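Local coordinates for protein Crov588 (PDB 6NYR) that is of unknown function but folds as a circular leucine-rich repeat protein built from many FNIP repeats, a framework possibly suited to binding partners, at residues A[625-630]-A[647-652]; A[183-188]-A[205-210]; A[363-368]-A[384-389]. All coordinates share one frame; numbering follows the deposited sequence.

Interaction 1: residues A[625-630]-A[647-652]; sequences CSLTHL and DTLKVL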
loop_
_atom_site.group_PDB
_atom_site.type_symbol
_atom_site.label_atom_id
_atom_site.label_comp_id
_atom_site.label_asym_id
_atom_site.label_seq_id
_atom_site.Cartn_x
_atom_site.Cartn_y
_atom_site.Cartn_z
ATOM N N CYS A 625 -31.860 8.290 20.153
ATOM C CA CYS A 625 -31.640 9.630 20.681
ATOM C C CYS A 625 -30.173 10.039 20.734
ATOM O O CYS A 625 -29.893 11.222 20.959
ATOM C CB CYS A 625 -32.216 9.741 22.094
ATOM S SG CYS A 625 -33.980 9.405 22.228
ATOM N N SER A 626 -29.238 9.108 20.573
ATOM C CA SER A 626 -27.822 9.447 20.543
ATOM C C SER A 626 -27.251 9.459 19.138
ATOM O O SER A 626 -26.052 9.709 18.969
ATOM C CB SER A 626 -27.003 8.468 21.393
ATOM O OG SER A 626 -27.112 8.763 22.767
ATOM N N LEU A 627 -28.074 9.205 18.133
ATOM C CA LEU A 627 -27.557 8.935 16.803
ATOM C C LEU A 627 -26.863 10.160 16.230
ATOM O O LEU A 627 -27.394 11.275 16.290
ATOM C CB LEU A 627 -28.683 8.492 15.877
ATOM C CG LEU A 627 -28.174 7.962 14.535
ATOM C CD1 LEU A 627 -28.782 6.601 14.269
ATOM C CD2 LEU A 627 -28.504 8.942 13.437
ATOM N N THR A 628 -25.676 9.939 15.655
ATOM C CA THR A 628 -24.892 11.000 15.054
ATOM C C THR A 628 -24.695 10.840 13.557
ATOM O O THR A 628 -24.449 11.848 12.878
ATOM C CB THR A 628 -23.501 11.078 15.706
ATOM O OG1 THR A 628 -22.846 9.806 15.581
ATOM C CG2 THR A 628 -23.607 11.457 17.178
ATOM N N HIS A 629 -24.785 9.621 13.026
ATOM C CA HIS A 629 -24.472 9.351 11.627
ATOM C C HIS A 629 -25.512 8.388 11.072
ATOM O O HIS A 629 -25.532 7.207 11.434
ATOM C CB HIS A 629 -23.060 8.779 11.496
ATOM C CG HIS A 629 -21.979 9.771 11.797
ATOM N ND1 HIS A 629 -21.774 10.297 13.054
ATOM C CD2 HIS A 629 -21.046 10.340 10.997
ATOM C CE1 HIS A 629 -20.762 11.143 13.018
ATOM N NE2 HIS A 629 -20.301 11.188 11.781
ATOM N N LEU A 630 -26.359 8.894 10.178
ATOM C CA LEU A 630 -27.463 8.135 9.605
ATOM C C LEU A 630 -27.248 8.015 8.107
ATOM O O LEU A 630 -27.129 9.030 7.412
ATOM C CB LEU A 630 -28.800 8.817 9.893
ATOM C CG LEU A 630 -30.038 8.147 9.295
ATOM C CD1 LEU A 630 -30.166 6.716 9.787
ATOM C CD2 LEU A 630 -31.286 8.953 9.616
ATOM N N ASP A 647 -31.823 15.388 17.598
ATOM C CA ASP A 647 -31.047 16.619 17.670
ATOM C C ASP A 647 -29.547 16.363 17.652
ATOM O O ASP A 647 -28.781 17.269 17.304
ATOM C CB ASP A 647 -31.429 17.393 18.933
ATOM C CG ASP A 647 -32.863 17.871 18.909
ATOM O OD1 ASP A 647 -33.353 18.231 17.816
ATOM O OD2 ASP A 647 -33.508 17.873 19.979
ATOM N N THR A 648 -29.111 15.158 18.016
ATOM C CA THR A 648 -27.688 14.850 18.010
ATOM C C THR A 648 -27.127 14.689 16.603
ATOM O O THR A 648 -25.901 14.689 16.449
ATOM C CB THR A 648 -27.417 13.562 18.804
ATOM O OG1 THR A 648 -28.385 12.566 18.449
ATOM C CG2 THR A 648 -27.466 13.826 20.301
ATOM N N LEU A 649 -27.978 14.561 15.584
ATOM C CA LEU A 649 -27.494 14.179 14.265
ATOM C C LEU A 649 -26.430 15.149 13.765
ATOM O O LEU A 649 -26.582 16.370 13.849
ATOM C CB LEU A 649 -28.646 14.115 13.261
ATOM C CG LEU A 649 -28.224 13.554 11.900
ATOM C CD1 LEU A 649 -27.822 12.083 12.034
ATOM C CD2 LEU A 649 -29.308 13.711 10.844
ATOM N N LYS A 650 -25.358 14.583 13.221
ATOM C CA LYS A 650 -24.262 15.336 12.623
ATOM C C LYS A 650 -24.165 15.165 11.118
ATOM O O LYS A 650 -23.870 16.133 10.414
ATOM C CB LYS A 650 -22.934 14.930 13.273
ATOM C CG LYS A 650 -22.844 15.279 14.757
ATOM C CD LYS A 650 -21.479 14.927 15.335
ATOM C CE LYS A 650 -21.410 15.192 16.835
ATOM N NZ LYS A 650 -21.537 16.658 17.126
ATOM N N VAL A 651 -24.412 13.964 10.600
ATOM C CA VAL A 651 -24.246 13.685 9.179
ATOM C C VAL A 651 -25.391 12.811 8.693
ATOM O O VAL A 651 -25.653 11.746 9.260
ATOM C CB VAL A 651 -22.893 13.001 8.889
ATOM C CG1 VAL A 651 -22.801 12.593 7.428
ATOM C CG2 VAL A 651 -21.745 13.921 9.266
ATOM N N LEU A 652 -26.058 13.257 7.629
ATOM C CA LEU A 652 -27.083 12.478 6.943
ATOM C C LEU A 652 -26.562 12.129 5.554
ATOM O O LEU A 652 -26.237 13.025 4.768
ATOM C CB LEU A 652 -28.392 13.259 6.851
ATOM C CG LEU A 652 -29.497 12.650 5.986
ATOM C CD1 LEU A 652 -29.891 11.280 6.514
ATOM C CD2 LEU A 652 -30.705 13.579 5.944
#
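Thr628 O is gripped by two successive amides of the next coil, Lys650 N and Val651 N. The first, Lys650 N, comes to 2.9 Å of Thr628 O from a position tilted 25° from the carbonyl plane. The second, Val651 N, lies 3.1 Å from Thr628 O and nearly along the C=O axis, with a C=O...N angle of 163°. This Val651 bond opens the parallel pairing, which Leu630 N continues by donating an almost straight bond to Val651 O at 3.1 Å. One residue earlier, at Leu627 O, a side chain does the joining: Thr648 OG1 donates to Leu627 O at 2.7 Å from above the carbonyl plane. With chi1 at 45°, the Thr648 hydroxyl stands between its own backbone N and carbonyl carbon, which turns it toward the 625-630 segment.

His629 and Val651 share one face of the paired strands. Val651 CB approaches the His629 ring obliquely, 3.9 Å from His629 CD2, while the ring stacks on Tyr607 of the preceding coil. The ring's rotation is fixed at its edge, where Thr628 OG1 lies in the ring plane 2.8 Å from His629 ND1; Thr628 OG1 also bonds Thr606 O. On the other face, Leu630 CD2 meets Leu652 CD1 at 4.1 Å. Leu627 and Leu649 run alongside each other in the same direction, with Leu627 CD2 3.5 Å from Leu649 CD1, and both Leu649 and Leu652 touch Phe673.

Lys650 CB rests near Thr628 O, while the amine lies beyond the contact. The chemistry thus divides in two: Thr628 O takes two amides and Leu627 O a hydroxyl, so main-chain carbonyls of one coil are satisfied by the next, with leucines packed beneath.

Interaction 2: residues A[183-188]-A[205-210]; sequences LPNSLT and LPNSLT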
loop_
_atom_site.group_PDB
_atom_site.type_symbol
_atom_site.label_atom_id
_atom_site.label_comp_id
_atom_site.label_asym_id
_atom_site.label_seq_id
_atom_site.Cartn_x
_atom_site.Cartn_y
_atom_site.Cartn_z
ATOM N N LEU A 183 27.115 21.025 -16.096
ATOM C CA LEU A 183 26.435 20.672 -14.857
ATOM C C LEU A 183 27.013 21.479 -13.702
ATOM O O LEU A 183 28.237 21.515 -13.530
ATOM C CB LEU A 183 26.589 19.180 -14.590
ATOM C CG LEU A 183 25.997 18.247 -15.649
ATOM C CD1 LEU A 183 26.358 16.800 -15.326
ATOM C CD2 LEU A 183 24.493 18.410 -15.750
ATOM N N PRO A 184 26.176 22.134 -12.896
ATOM C CA PRO A 184 26.716 22.974 -11.821
ATOM C C PRO A 184 27.487 22.173 -10.779
ATOM O O PRO A 184 27.237 20.985 -10.552
ATOM C CB PRO A 184 25.474 23.647 -11.221
ATOM C CG PRO A 184 24.289 22.908 -11.765
ATOM C CD PRO A 184 24.718 22.301 -13.068
ATOM N N ASN A 185 28.442 22.856 -10.143
ATOM C CA ASN A 185 29.274 22.273 -9.101
ATOM C C ASN A 185 28.491 21.938 -7.842
ATOM O O ASN A 185 29.033 21.275 -6.951
ATOM C CB ASN A 185 30.387 23.261 -8.745
ATOM C CG ASN A 185 31.478 23.331 -9.793
ATOM O OD1 ASN A 185 32.013 22.309 -10.219
ATOM N ND2 ASN A 185 31.805 24.544 -10.225
ATOM N N SER A 186 27.242 22.387 -7.754
ATOM C CA SER A 186 26.375 22.130 -6.613
ATOM C C SER A 186 25.457 20.929 -6.797
ATOM O O SER A 186 24.779 20.541 -5.839
ATOM C CB SER A 186 25.525 23.379 -6.336
ATOM O OG SER A 186 24.907 23.841 -7.532
ATOM N N LEU A 187 25.432 20.328 -7.982
ATOM C CA LEU A 187 24.443 19.303 -8.288
ATOM C C LEU A 187 24.712 18.035 -7.487
ATOM O O LEU A 187 25.854 17.585 -7.362
ATOM C CB LEU A 187 24.463 19.007 -9.786
ATOM C CG LEU A 187 23.239 18.340 -10.404
ATOM C CD1 LEU A 187 22.033 19.262 -10.345
ATOM C CD2 LEU A 187 23.535 17.937 -11.847
ATOM N N THR A 188 23.641 17.461 -6.938
ATOM C CA THR A 188 23.723 16.254 -6.131
ATOM C C THR A 188 22.877 15.106 -6.665
ATOM O O THR A 188 23.277 13.948 -6.525
ATOM C CB THR A 188 23.275 16.539 -4.688
ATOM O OG1 THR A 188 21.890 16.914 -4.682
ATOM C CG2 THR A 188 24.097 17.657 -4.074
ATOM N N LEU A 205 30.736 15.175 -14.964
ATOM C CA LEU A 205 29.969 15.024 -13.731
ATOM C C LEU A 205 30.644 15.799 -12.605
ATOM O O LEU A 205 31.851 15.644 -12.390
ATOM C CB LEU A 205 29.834 13.552 -13.364
ATOM C CG LEU A 205 29.035 12.716 -14.372
ATOM C CD1 LEU A 205 29.034 11.250 -13.975
ATOM C CD2 LEU A 205 27.617 13.248 -14.516
ATOM N N PRO A 206 29.910 16.643 -11.881
ATOM C CA PRO A 206 30.551 17.502 -10.880
ATOM C C PRO A 206 30.994 16.727 -9.648
ATOM O O PRO A 206 30.560 15.604 -9.383
ATOM C CB PRO A 206 29.462 18.525 -10.532
ATOM C CG PRO A 206 28.179 17.803 -10.799
ATOM C CD PRO A 206 28.450 16.862 -11.952
ATOM N N ASN A 207 31.866 17.379 -8.875
ATOM C CA ASN A 207 32.489 16.786 -7.701
ATOM C C ASN A 207 31.537 16.608 -6.534
ATOM O O ASN A 207 31.964 16.131 -5.476
ATOM C CB ASN A 207 33.644 17.678 -7.239
ATOM C CG ASN A 207 33.153 18.987 -6.615
ATOM O OD1 ASN A 207 32.011 19.405 -6.838
ATOM N ND2 ASN A 207 34.010 19.630 -5.827
ATOM N N SER A 208 30.270 16.971 -6.697
ATOM C CA SER A 208 29.305 16.926 -5.613
ATOM C C SER A 208 28.176 15.936 -5.836
ATOM O O SER A 208 27.311 15.802 -4.961
ATOM C CB SER A 208 28.712 18.325 -5.399
ATOM O OG SER A 208 28.227 18.847 -6.628
ATOM N N LEU A 209 28.163 15.227 -6.959
ATOM C CA LEU A 209 27.037 14.365 -7.290
ATOM C C LEU A 209 27.022 13.141 -6.382
ATOM O O LEU A 209 28.047 12.481 -6.190
ATOM C CB LEU A 209 27.129 13.939 -8.756
ATOM C CG LEU A 209 25.874 13.373 -9.419
ATOM C CD1 LEU A 209 24.817 14.463 -9.528
ATOM C CD2 LEU A 209 26.186 12.798 -10.789
ATOM N N THR A 210 25.855 12.851 -5.804
ATOM C CA THR A 210 25.678 11.689 -4.942
ATOM C C THR A 210 24.769 10.626 -5.537
ATOM O O THR A 210 24.958 9.444 -5.249
ATOM C CB THR A 210 25.114 12.111 -3.576
ATOM O OG1 THR A 210 23.852 12.772 -3.746
ATOM C CG2 THR A 210 26.087 13.043 -2.862
#
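Pro206 wedges its ring against the turn Pro184-Leu187 of the preceding coil, and its three side-chain carbons meet Pro184 O, Leu187 and Leu183 in turn. Pro206 CB lies 3.3 Å from Pro184 O, the carbonyl that also accepts the turn bond from Leu187 N. Pro206 CG, at the tip, touches the same oxygen and reaches Leu187 CB at 4.0 Å. Pro206 CD closes the ring over Leu183, meeting CB and CD1 of that side chain. Leu183 CD1 then continues inward to Leu205 CD2 at 3.9 Å, bringing the ends of the two leucines together.

The polar half of the contact belongs to Ser208. Its OG, set between backbone N and carbonyl carbon by chi1 of 52°, sits 2.6 Å from Asn185 O and 2.8 Å from Leu187 O. Further along, Thr210 N donates to Thr188 O at 2.9 Å, and Leu209 CD1 packs 3.4 Å from that oxygen. Thr188 is also joined to His211 by a backbone hydrogen bond.

The pattern recurs on both flanks: Ser186 OG bonds Leu165 O, and Ser230 OG bonds Leu209 O. Such a ladder of serines and stacked type I turns, leading into strands 189-191 and 211-213, marks the LPNSLT loop of this FNIP-type leucine-rich repeat solenoid.

Interaction 3: residues A[363-368]-A[384-389]; sequences LTHLTF and SLVHLS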
loop_
_atom_site.group_PDB
_atom_site.type_symbol
_atom_site.label_atom_id
_atom_site.label_comp_id
_atom_site.label_asym_id
_atom_site.label_seq_id
_atom_site.Cartn_x
_atom_site.Cartn_y
_atom_site.Cartn_z
ATOM N N LEU A 363 20.670 -17.589 10.487
ATOM C CA LEU A 363 19.475 -17.402 9.670
ATOM C C LEU A 363 18.237 -17.296 10.550
ATOM O O LEU A 363 17.943 -18.201 11.339
ATOM C CB LEU A 363 19.331 -18.559 8.685
ATOM C CG LEU A 363 18.527 -18.262 7.416
ATOM C CD1 LEU A 363 19.317 -17.324 6.502
ATOM C CD2 LEU A 363 18.151 -19.549 6.697
ATOM N N THR A 364 17.495 -16.202 10.388
ATOM C CA THR A 364 16.228 -16.005 11.079
ATOM C C THR A 364 15.020 -16.106 10.165
ATOM O O THR A 364 13.936 -16.454 10.635
ATOM C CB THR A 364 16.205 -14.632 11.772
ATOM O OG1 THR A 364 16.336 -13.586 10.798
ATOM C CG2 THR A 364 17.338 -14.525 12.789
ATOM N N HIS A 365 15.186 -15.829 8.875
ATOM C CA HIS A 365 14.076 -15.762 7.930
ATOM C C HIS A 365 14.435 -16.563 6.689
ATOM O O HIS A 365 15.421 -16.254 6.010
ATOM C CB HIS A 365 13.760 -14.309 7.562
ATOM C CG HIS A 365 13.196 -13.510 8.695
ATOM N ND1 HIS A 365 13.970 -13.048 9.738
ATOM C CD2 HIS A 365 11.935 -13.091 8.950
ATOM C CE1 HIS A 365 13.208 -12.384 10.588
ATOM N NE2 HIS A 365 11.969 -12.394 10.132
ATOM N N LEU A 366 13.633 -17.586 6.397
ATOM C CA LEU A 366 13.847 -18.462 5.251
ATOM C C LEU A 366 12.553 -18.548 4.462
ATOM O O LEU A 366 11.546 -19.055 4.970
ATOM C CB LEU A 366 14.289 -19.856 5.699
ATOM C CG LEU A 366 14.469 -20.895 4.590
ATOM C CD1 LEU A 366 15.513 -20.434 3.589
ATOM C CD2 LEU A 366 14.838 -22.248 5.180
ATOM N N THR A 367 12.581 -18.062 3.225
ATOM C CA THR A 367 11.422 -18.073 2.343
ATOM C C THR A 367 11.762 -18.879 1.098
ATOM O O THR A 367 12.704 -18.540 0.373
ATOM C CB THR A 367 11.002 -16.645 1.979
ATOM O OG1 THR A 367 10.629 -15.947 3.178
ATOM C CG2 THR A 367 9.846 -16.648 0.999
ATOM N N PHE A 368 10.988 -19.931 0.851
ATOM C CA PHE A 368 11.139 -20.739 -0.347
ATOM C C PHE A 368 10.237 -20.202 -1.451
ATOM O O PHE A 368 9.278 -19.466 -1.203
ATOM C CB PHE A 368 10.806 -22.212 -0.081
ATOM C CG PHE A 368 11.857 -22.942 0.707
ATOM C CD1 PHE A 368 13.052 -23.312 0.110
ATOM C CD2 PHE A 368 11.646 -23.279 2.035
ATOM C CE1 PHE A 368 14.019 -23.988 0.826
ATOM C CE2 PHE A 368 12.612 -23.960 2.751
ATOM C CZ PHE A 368 13.797 -24.314 2.145
ATOM N N SER A 384 18.449 -20.831 14.860
ATOM C CA SER A 384 18.115 -19.419 14.953
ATOM C C SER A 384 16.850 -19.048 14.190
ATOM O O SER A 384 16.386 -17.910 14.309
ATOM C CB SER A 384 19.280 -18.580 14.416
ATOM O OG SER A 384 19.747 -19.117 13.186
ATOM N N LEU A 385 16.286 -19.970 13.418
ATOM C CA LEU A 385 15.210 -19.624 12.498
ATOM C C LEU A 385 13.924 -19.330 13.261
ATOM O O LEU A 385 13.470 -20.139 14.077
ATOM C CB LEU A 385 15.002 -20.768 11.509
ATOM C CG LEU A 385 14.384 -20.457 10.147
ATOM C CD1 LEU A 385 15.394 -19.743 9.256
ATOM C CD2 LEU A 385 13.890 -21.734 9.487
ATOM N N VAL A 386 13.340 -18.164 12.994
ATOM C CA VAL A 386 12.065 -17.792 13.589
ATOM C C VAL A 386 10.930 -17.794 12.569
ATOM O O VAL A 386 9.768 -17.978 12.964
ATOM C CB VAL A 386 12.146 -16.413 14.283
ATOM C CG1 VAL A 386 13.327 -16.357 15.242
ATOM C CG2 VAL A 386 12.233 -15.295 13.255
ATOM N N HIS A 387 11.228 -17.622 11.282
ATOM C CA HIS A 387 10.228 -17.365 10.254
ATOM C C HIS A 387 10.512 -18.281 9.075
ATOM O O HIS A 387 11.575 -18.183 8.454
ATOM C CB HIS A 387 10.266 -15.895 9.822
ATOM C CG HIS A 387 9.142 -15.498 8.919
ATOM N ND1 HIS A 387 9.068 -15.903 7.604
ATOM C CD2 HIS A 387 8.062 -14.711 9.133
ATOM C CE1 HIS A 387 7.980 -15.396 7.051
ATOM N NE2 HIS A 387 7.353 -14.669 7.958
ATOM N N LEU A 388 9.570 -19.170 8.772
ATOM C CA LEU A 388 9.732 -20.155 7.706
ATOM C C LEU A 388 8.487 -20.144 6.832
ATOM O O LEU A 388 7.378 -20.386 7.321
ATOM C CB LEU A 388 9.981 -21.553 8.275
ATOM C CG LEU A 388 10.062 -22.679 7.245
ATOM C CD1 LEU A 388 11.187 -22.436 6.263
ATOM C CD2 LEU A 388 10.241 -24.013 7.952
ATOM N N SER A 389 8.675 -19.859 5.544
ATOM C CA SER A 389 7.593 -19.799 4.568
ATOM C C SER A 389 7.894 -20.756 3.424
ATOM O O SER A 389 8.946 -20.654 2.786
ATOM C CB SER A 389 7.421 -18.367 4.053
ATOM O OG SER A 389 6.333 -18.268 3.153
HETATM O O HOH W 1 6.673 -18.420 0.149
#
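Parallel strand pairing joins 365-367 to 387-389, neighbouring rungs on the inner, concave rim of the ring. The strand axes approach to 4.9 Å and diverge by only 1°. Thr364 O starts the pairing, accepting both Val386 N and His387 N at 3.0 Å. Three more amide bonds follow: Leu366 N to His387 O, Ser389 N to Leu366 O, and Phe368 N to Ser389 O at 2.9 Å, the last straight at 179°. Water 1 extends this end, donating to Phe368 O and bonding Ser389 OG.

One face carries His365 and His387. Their rings are nearly parallel but slid apart, with centroids separated by 5.3 Å. The offset follows from the first torsions: His387 CG is anti to its backbone N, whereas His365 CG is anti to its carbonyl carbon. His365 CD2 meets His387 CB at 3.4 Å, while Val386 CG2 lies over one face of the His365 ring. On the flanking strands, His343 stacks on His365 and Tyr409 on His387.

The buried face is apolar. Leu366 CB touches Leu385 CD1 at 3.7 Å, and Leu366 CD2 meets Leu388 CD1 at 3.8 Å, as does Phe368 CE2 less closely. Ser384 OG lies 2.7 Å from Leu363 O and also bonds Asn361 O. One short parallel strand per coil lining the concave side, with leucines turned to the interior, is characteristic of a leucine-rich repeat solenoid.

Along the chain the order is interaction 2, then interaction 3, then interaction 1, each closing before the next opens, and each joins two consecutive coils. Interactions 1 and 2 have centres about 60 Å apart and lie on opposite sides of the chain's centre; the centre of interaction 3 lies about 51 Å from that of interaction 1 and about 43 Å from that of interaction 2. None touches another. The 363-368/384-389 and 625-630/647-652 contacts involve rungs of the parallel strand run lining the ring, whereas 183-188/205-210 lies in the loops just before such rungs. Such widely separated contacts are consistent with one repeated coil-to-coil joint running round the circular solenoid.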